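Side-chain contacts in dihydrodipicolinate synthase (Bacteroides thetaiotaomicron, PDB 4XKY), which probably works as a Schiff-base aldolase on pyruvate, in the manner of dihydrodipicolinate synthase or the related N-acetylneuraminate lyase: residues A[109-114]-A[118-123]; A[124-129]-A[158-163]. All blocks are in the same frame, centred on the assembly; numbering follows the deposited sequence.

Interaction 1: A[109-114]-A[118-123]; sequences YYFATG and LIEFYE
Phe111 and Phe121 make the close part of this contact. The ring atom CE2 of Phe111 lies 3.8 Å from CB of Phe121, so a side atom of the Phe111 ring meets the base of the Phe121 side chain. The two ring centroids are 5.8 Å apart with planes at 41°, a slanted pairing that is neither a stack nor edge-to-face. Phe111 points its ring at the helix because its CG stands opposite the backbone N (chi1 170°), beside the carbonyl carbon. At its other edge Phe121 rests on the face of Tyr122, CD2 of Phe121 lying 3.6 Å above the centre of that ring; Pro108 also touches Phe121. A second, lighter apolar touch is the 3.9 Å between Ala112 CB and Leu118 CD2. These contacts tie a loop of the TIM barrel, running from strand 102-105 to helix 115-125, onto the first turns of the helix it leads into. Gly114 occupies the N-cap position, and its O accepts the N-H of Leu118 at 3.3 Å, with an N-H...O angle of 154°; the donor is tilted slightly out of the carbonyl plane. That bond opens the helix, and the Leu118 side chain lies alongside the same carbonyl oxygen, with CG 3.9 Å from Gly114 O. The looser side belongs to Glu120, partly exposed, whose carboxylate OE2 comes only to 4.4 Å from Phe111 CZ, at the ring's edge and near its plane. Its other oxygen, OE1, has a weak hydrogen bond to His124 NE2. Phe111 itself remains buried in the assembly, where an aromatic side chain of a neighbouring subunit meets its ring with the planes at a steep angle.

Interaction 2: A[124-129]-A[158-163]; sequences HLLPQL and PGVIGF
Both methyl groups of Leu126 straddle a single methyl of Val160: CD1 and CD2 of Leu126 each lie 3.6 Å from Val160 CG2. The two side chains cross at about a right angle, so the fork of the leucine closes over one branch of the valine. In TIM-barrel terms, the C-terminal end region of helix 115-125 rests here on the beginning of strand 160-165, one of the parallel strands of the barrel. CD2 of Leu126 also comes within 4.1 Å of Gly159 O, an outlying touch on the backbone just before the strand. The direction of the fork is set at the first torsion of Leu126, where CG stands opposite the carbonyl carbon (chi1 -77°) and CB is already aimed at the strand. With an alanine at this position the two methyls are absent, and Val160 CG2 is likely to lose the cover given by the leucine fork, opening a gap between helix 115-125 and the start of the strand. Around this pair, Leu126 also packs on Leu133 and Asn157, and Val160 on Leu135 and Ile154. Gly159 is held by its N-H to Asn157 OD1 and by backbone hydrogen bonding with Leu133, which fixes the start of strand 160-165 beside strand 133-137. On the helical side, the turn carrying Leu126 is pinned by Leu129 N bonding to Leu126 O at 3.1 Å and Gln128 N to Leu125 O at 2.9 Å. The Gln128 side chain folds back as well: its NE2 reaches His124 O at 3.0 Å, the N-H...O angle a nearly straight 175°, yet the nitrogen stands well above the carbonyl plane, 44° out of it.

In the fold
Helix 115-125 serves both contacts in turn: interaction 1 holds its first turns to the loop before it, and interaction 2 sets Leu126, at its C-terminal end, against strand 160-165. The segments 118-123 and 124-129 adjoin in the sequence, the contact centres lie 14 Å apart, and both fall on the same side of the chain's centre. Each approaches the predicted catalytic region without entering it. The side chains of Phe121, from interaction 1, and Val160, from interaction 2, are each about 10 Å from that of Tyr136, the predicted proton donor/acceptor. Val160 begins the strand that carries Lys164, the predicted Schiff-base residue, their side chains about 11 Å apart.

Interaction 1: A[109-114]-A[118-123]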
loop_
_atom_site.group_PDB
_atom_site.type_symbol
_atom_site.label_atom_id
_atom_site.label_comp_id
_atom_site.label_asym_id
_atom_site.label_seq_id
_atom_site.Cartn_x
_atom_site.Cartn_y
_atom_site.Cartn_z
ATOM N N TYR A 109 5.360 14.257 2.883
ATOM C CA TYR A 109 4.891 12.854 2.878
ATOM C C TYR A 109 5.567 11.945 3.907
ATOM O O TYR A 109 4.902 11.140 4.553
ATOM C CB TYR A 109 4.965 12.225 1.479
ATOM C CG TYR A 109 6.339 11.826 0.976
ATOM C CD1 TYR A 109 6.786 10.507 1.091
ATOM C CD2 TYR A 109 7.174 12.750 0.347
ATOM C CE1 TYR A 109 8.030 10.130 0.619
ATOM C CE2 TYR A 109 8.424 12.381 -0.126
ATOM C CZ TYR A 109 8.846 11.069 0.011
ATOM O OH TYR A 109 10.083 10.687 -0.455
ATOM N N TYR A 110 6.876 12.095 4.068
ATOM C CA TYR A 110 7.644 11.201 4.934
ATOM C C TYR A 110 7.284 11.356 6.404
ATOM O O TYR A 110 7.459 10.428 7.189
ATOM C CB TYR A 110 9.152 11.415 4.740
ATOM C CG TYR A 110 9.609 12.849 4.918
ATOM C CD1 TYR A 110 9.786 13.694 3.821
ATOM C CD2 TYR A 110 9.855 13.357 6.183
ATOM C CE1 TYR A 110 10.196 15.012 3.990
ATOM C CE2 TYR A 110 10.260 14.664 6.370
ATOM C CZ TYR A 110 10.432 15.491 5.285
ATOM O OH TYR A 110 10.841 16.780 5.547
ATOM N N PHE A 111 6.781 12.523 6.789
ATOM C CA PHE A 111 6.850 12.892 8.199
ATOM C C PHE A 111 5.905 12.116 9.112
ATOM O O PHE A 111 6.353 11.439 10.038
ATOM C CB PHE A 111 6.652 14.393 8.403
ATOM C CG PHE A 111 6.470 14.767 9.835
ATOM C CD1 PHE A 111 7.495 14.566 10.745
ATOM C CD2 PHE A 111 5.263 15.274 10.289
ATOM C CE1 PHE A 111 7.331 14.886 12.081
ATOM C CE2 PHE A 111 5.092 15.603 11.622
ATOM C CZ PHE A 111 6.128 15.413 12.519
ATOM N N ALA A 112 4.609 12.216 8.846
ATOM C CA ALA A 112 3.593 11.792 9.813
ATOM C C ALA A 112 3.702 10.319 10.261
ATOM O O ALA A 112 3.568 9.393 9.454
ATOM C CB ALA A 112 2.202 12.084 9.264
ATOM N N THR A 113 3.966 10.117 11.550
ATOM C CA THR A 113 3.838 8.801 12.158
ATOM C C THR A 113 2.426 8.678 12.715
ATOM O O THR A 113 1.723 7.704 12.439
ATOM C CB THR A 113 4.871 8.563 13.277
ATOM N N GLY A 114 2.008 9.690 13.467
ATOM C CA GLY A 114 0.739 9.656 14.184
ATOM C C GLY A 114 0.075 11.013 14.297
ATOM O O GLY A 114 0.581 12.018 13.791
ATOM N N LEU A 118 1.344 15.203 13.875
ATOM C CA LEU A 118 0.694 16.170 12.992
ATOM C C LEU A 118 0.376 17.464 13.726
ATOM O O LEU A 118 0.511 18.562 13.170
ATOM C CB LEU A 118 -0.600 15.608 12.414
ATOM C CG LEU A 118 -0.488 14.704 11.193
ATOM C CD1 LEU A 118 -1.886 14.337 10.722
ATOM C CD2 LEU A 118 0.272 15.398 10.078
ATOM N N ILE A 119 -0.063 17.338 14.972
ATOM C CA ILE A 119 -0.454 18.510 15.734
ATOM C C ILE A 119 0.786 19.344 15.993
ATOM O O ILE A 119 0.772 20.563 15.840
ATOM C CB ILE A 119 -1.165 18.118 17.040
ATOM C CG1 ILE A 119 -2.555 17.557 16.698
ATOM C CG2 ILE A 119 -1.271 19.309 17.989
ATOM C CD1 ILE A 119 -3.167 16.671 17.761
ATOM N N GLU A 120 1.873 18.674 16.348
ATOM C CA GLU A 120 3.098 19.386 16.704
ATOM C C GLU A 120 3.717 20.043 15.466
ATOM O O GLU A 120 4.322 21.099 15.573
ATOM C CB GLU A 120 4.116 18.467 17.411
ATOM C CG GLU A 120 5.151 17.803 16.490
ATOM C CD GLU A 120 6.436 17.376 17.198
ATOM O OE1 GLU A 120 6.820 17.993 18.217
ATOM O OE2 GLU A 120 7.082 16.421 16.718
ATOM N N PHE A 121 3.588 19.402 14.308
ATOM C CA PHE A 121 4.049 19.985 13.055
ATOM C C PHE A 121 3.441 21.364 12.852
ATOM O O PHE A 121 4.146 22.332 12.623
ATOM C CB PHE A 121 3.688 19.104 11.866
ATOM C CG PHE A 121 4.096 19.696 10.563
ATOM C CD1 PHE A 121 5.363 19.481 10.062
ATOM C CD2 PHE A 121 3.238 20.512 9.861
ATOM C CE1 PHE A 121 5.760 20.049 8.866
ATOM C CE2 PHE A 121 3.630 21.091 8.673
ATOM C CZ PHE A 121 4.898 20.865 8.169
ATOM N N TYR A 122 2.121 21.438 12.938
ATOM C CA TYR A 122 1.415 22.699 12.767
ATOM C C TYR A 122 1.643 23.679 13.886
ATOM O O TYR A 122 1.693 24.885 13.638
ATOM C CB TYR A 122 -0.065 22.446 12.495
ATOM C CG TYR A 122 -0.173 21.990 11.089
ATOM C CD1 TYR A 122 0.021 22.892 10.047
ATOM C CD2 TYR A 122 -0.367 20.663 10.780
ATOM C CE1 TYR A 122 -0.008 22.484 8.736
ATOM C CE2 TYR A 122 -0.408 20.240 9.461
ATOM C CZ TYR A 122 -0.214 21.152 8.443
ATOM O OH TYR A 122 -0.254 20.756 7.120
ATOM N N GLU A 123 1.829 23.178 15.109
ATOM C CA GLU A 123 2.164 24.064 16.225
ATOM C C GLU A 123 3.503 24.773 16.023
ATOM O O GLU A 123 3.627 25.939 16.353
ATOM C CB GLU A 123 2.115 23.337 17.575
ATOM C CG GLU A 123 0.702 23.287 18.152
ATOM C CD GLU A 123 0.575 22.464 19.427
ATOM O OE1 GLU A 123 1.602 22.185 20.095
ATOM O OE2 GLU A 123 -0.571 22.098 19.768
#

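Interaction 2: A[124-129]-A[158-163]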
loop_
_atom_site.group_PDB
_atom_site.type_symbol
_atom_site.label_atom_id
_atom_site.label_comp_id
_atom_site.label_asym_id
_atom_site.label_seq_id
_atom_site.Cartn_x
_atom_site.Cartn_y
_atom_site.Cartn_z
ATOM N N HIS A 124 4.495 24.079 15.480
ATOM C CA HIS A 124 5.778 24.713 15.146
ATOM C C HIS A 124 5.699 25.566 13.866
ATOM O O HIS A 124 6.430 26.555 13.727
ATOM C CB HIS A 124 6.867 23.657 14.964
ATOM C CG HIS A 124 7.142 22.840 16.193
ATOM N ND1 HIS A 124 7.041 23.346 17.474
ATOM C CD2 HIS A 124 7.559 21.557 16.332
ATOM C CE1 HIS A 124 7.361 22.406 18.347
ATOM N NE2 HIS A 124 7.676 21.311 17.680
ATOM N N LEU A 125 4.843 25.181 12.916
ATOM C CA LEU A 125 4.781 25.907 11.649
ATOM C C LEU A 125 4.089 27.267 11.840
ATOM O O LEU A 125 4.564 28.291 11.334
ATOM C CB LEU A 125 4.074 25.089 10.554
ATOM C CG LEU A 125 3.955 25.777 9.183
ATOM C CD1 LEU A 125 5.316 26.073 8.568
ATOM C CD2 LEU A 125 3.092 24.968 8.223
ATOM N N LEU A 126 2.975 27.262 12.576
ATOM C CA LEU A 126 2.063 28.414 12.608
ATOM C C LEU A 126 2.698 29.749 13.003
ATOM O O LEU A 126 2.484 30.740 12.321
ATOM C CB LEU A 126 0.820 28.116 13.459
ATOM C CG LEU A 126 -0.206 27.233 12.730
ATOM C CD1 LEU A 126 -1.174 26.613 13.711
ATOM C CD2 LEU A 126 -0.968 28.009 11.673
ATOM N N PRO A 127 3.520 29.780 14.069
ATOM C CA PRO A 127 4.144 31.073 14.424
ATOM C C PRO A 127 5.032 31.659 13.320
ATOM O O PRO A 127 5.329 32.843 13.337
ATOM C CB PRO A 127 5.014 30.727 15.651
ATOM C CG PRO A 127 4.417 29.482 16.217
ATOM C CD PRO A 127 3.832 28.723 15.048
ATOM N N GLN A 128 5.461 30.828 12.377
ATOM C CA GLN A 128 6.372 31.264 11.324
ATOM C C GLN A 128 5.663 31.811 10.098
ATOM O O GLN A 128 6.326 32.312 9.203
ATOM C CB GLN A 128 7.249 30.088 10.866
ATOM C CG GLN A 128 7.960 29.355 11.985
ATOM C CD GLN A 128 8.917 28.325 11.451
ATOM O OE1 GLN A 128 9.828 28.661 10.703
ATOM N NE2 GLN A 128 8.709 27.060 11.812
ATOM N N LEU A 129 4.339 31.672 10.017
ATOM C CA LEU A 129 3.598 32.034 8.788
ATOM C C LEU A 129 2.977 33.420 8.922
ATOM O O LEU A 129 2.445 33.736 9.961
ATOM C CB LEU A 129 2.463 31.054 8.549
ATOM C CG LEU A 129 2.825 29.587 8.431
ATOM C CD1 LEU A 129 1.571 28.786 8.173
ATOM C CD2 LEU A 129 3.833 29.389 7.330
ATOM N N PRO A 158 -6.317 30.562 15.807
ATOM C CA PRO A 158 -6.961 31.525 14.905
ATOM C C PRO A 158 -6.248 31.664 13.560
ATOM O O PRO A 158 -6.845 32.139 12.606
ATOM C CB PRO A 158 -6.908 32.851 15.681
ATOM C CG PRO A 158 -5.927 32.665 16.776
ATOM C CD PRO A 158 -5.753 31.196 17.014
ATOM N N GLY A 159 -4.989 31.251 13.484
ATOM C CA GLY A 159 -4.245 31.279 12.227
ATOM C C GLY A 159 -4.598 30.194 11.207
ATOM O O GLY A 159 -4.042 30.186 10.095
ATOM N N VAL A 160 -5.506 29.287 11.583
ATOM C CA VAL A 160 -5.924 28.155 10.754
ATOM C C VAL A 160 -7.403 28.350 10.403
ATOM O O VAL A 160 -8.243 28.379 11.290
ATOM C CB VAL A 160 -5.705 26.819 11.510
ATOM C CG1 VAL A 160 -6.077 25.622 10.652
ATOM C CG2 VAL A 160 -4.255 26.667 11.923
ATOM N N ILE A 161 -7.738 28.521 9.125
ATOM C CA ILE A 161 -9.117 28.935 8.778
ATOM C C ILE A 161 -9.872 27.939 7.912
ATOM O O ILE A 161 -11.028 28.144 7.597
ATOM C CB ILE A 161 -9.170 30.332 8.104
ATOM C CG1 ILE A 161 -8.320 30.380 6.833
ATOM C CG2 ILE A 161 -8.719 31.397 9.090
ATOM C CD1 ILE A 161 -8.391 31.689 6.044
ATOM N N GLY A 162 -9.240 26.850 7.519
ATOM C CA GLY A 162 -9.948 25.916 6.684
ATOM C C GLY A 162 -9.232 24.624 6.431
ATOM O O GLY A 162 -8.136 24.396 6.939
ATOM N N PHE A 163 -9.893 23.798 5.634
ATOM C CA PHE A 163 -9.461 22.459 5.336
ATOM C C PHE A 163 -9.919 22.112 3.918
ATOM O O PHE A 163 -11.064 22.403 3.539
ATOM C CB PHE A 163 -10.086 21.517 6.365
ATOM C CG PHE A 163 -9.871 20.050 6.083
ATOM C CD1 PHE A 163 -8.674 19.438 6.412
ATOM C CD2 PHE A 163 -10.882 19.277 5.531
ATOM C CE1 PHE A 163 -8.466 18.093 6.156
ATOM C CE2 PHE A 163 -10.684 17.923 5.292
ATOM C CZ PHE A 163 -9.472 17.333 5.600
#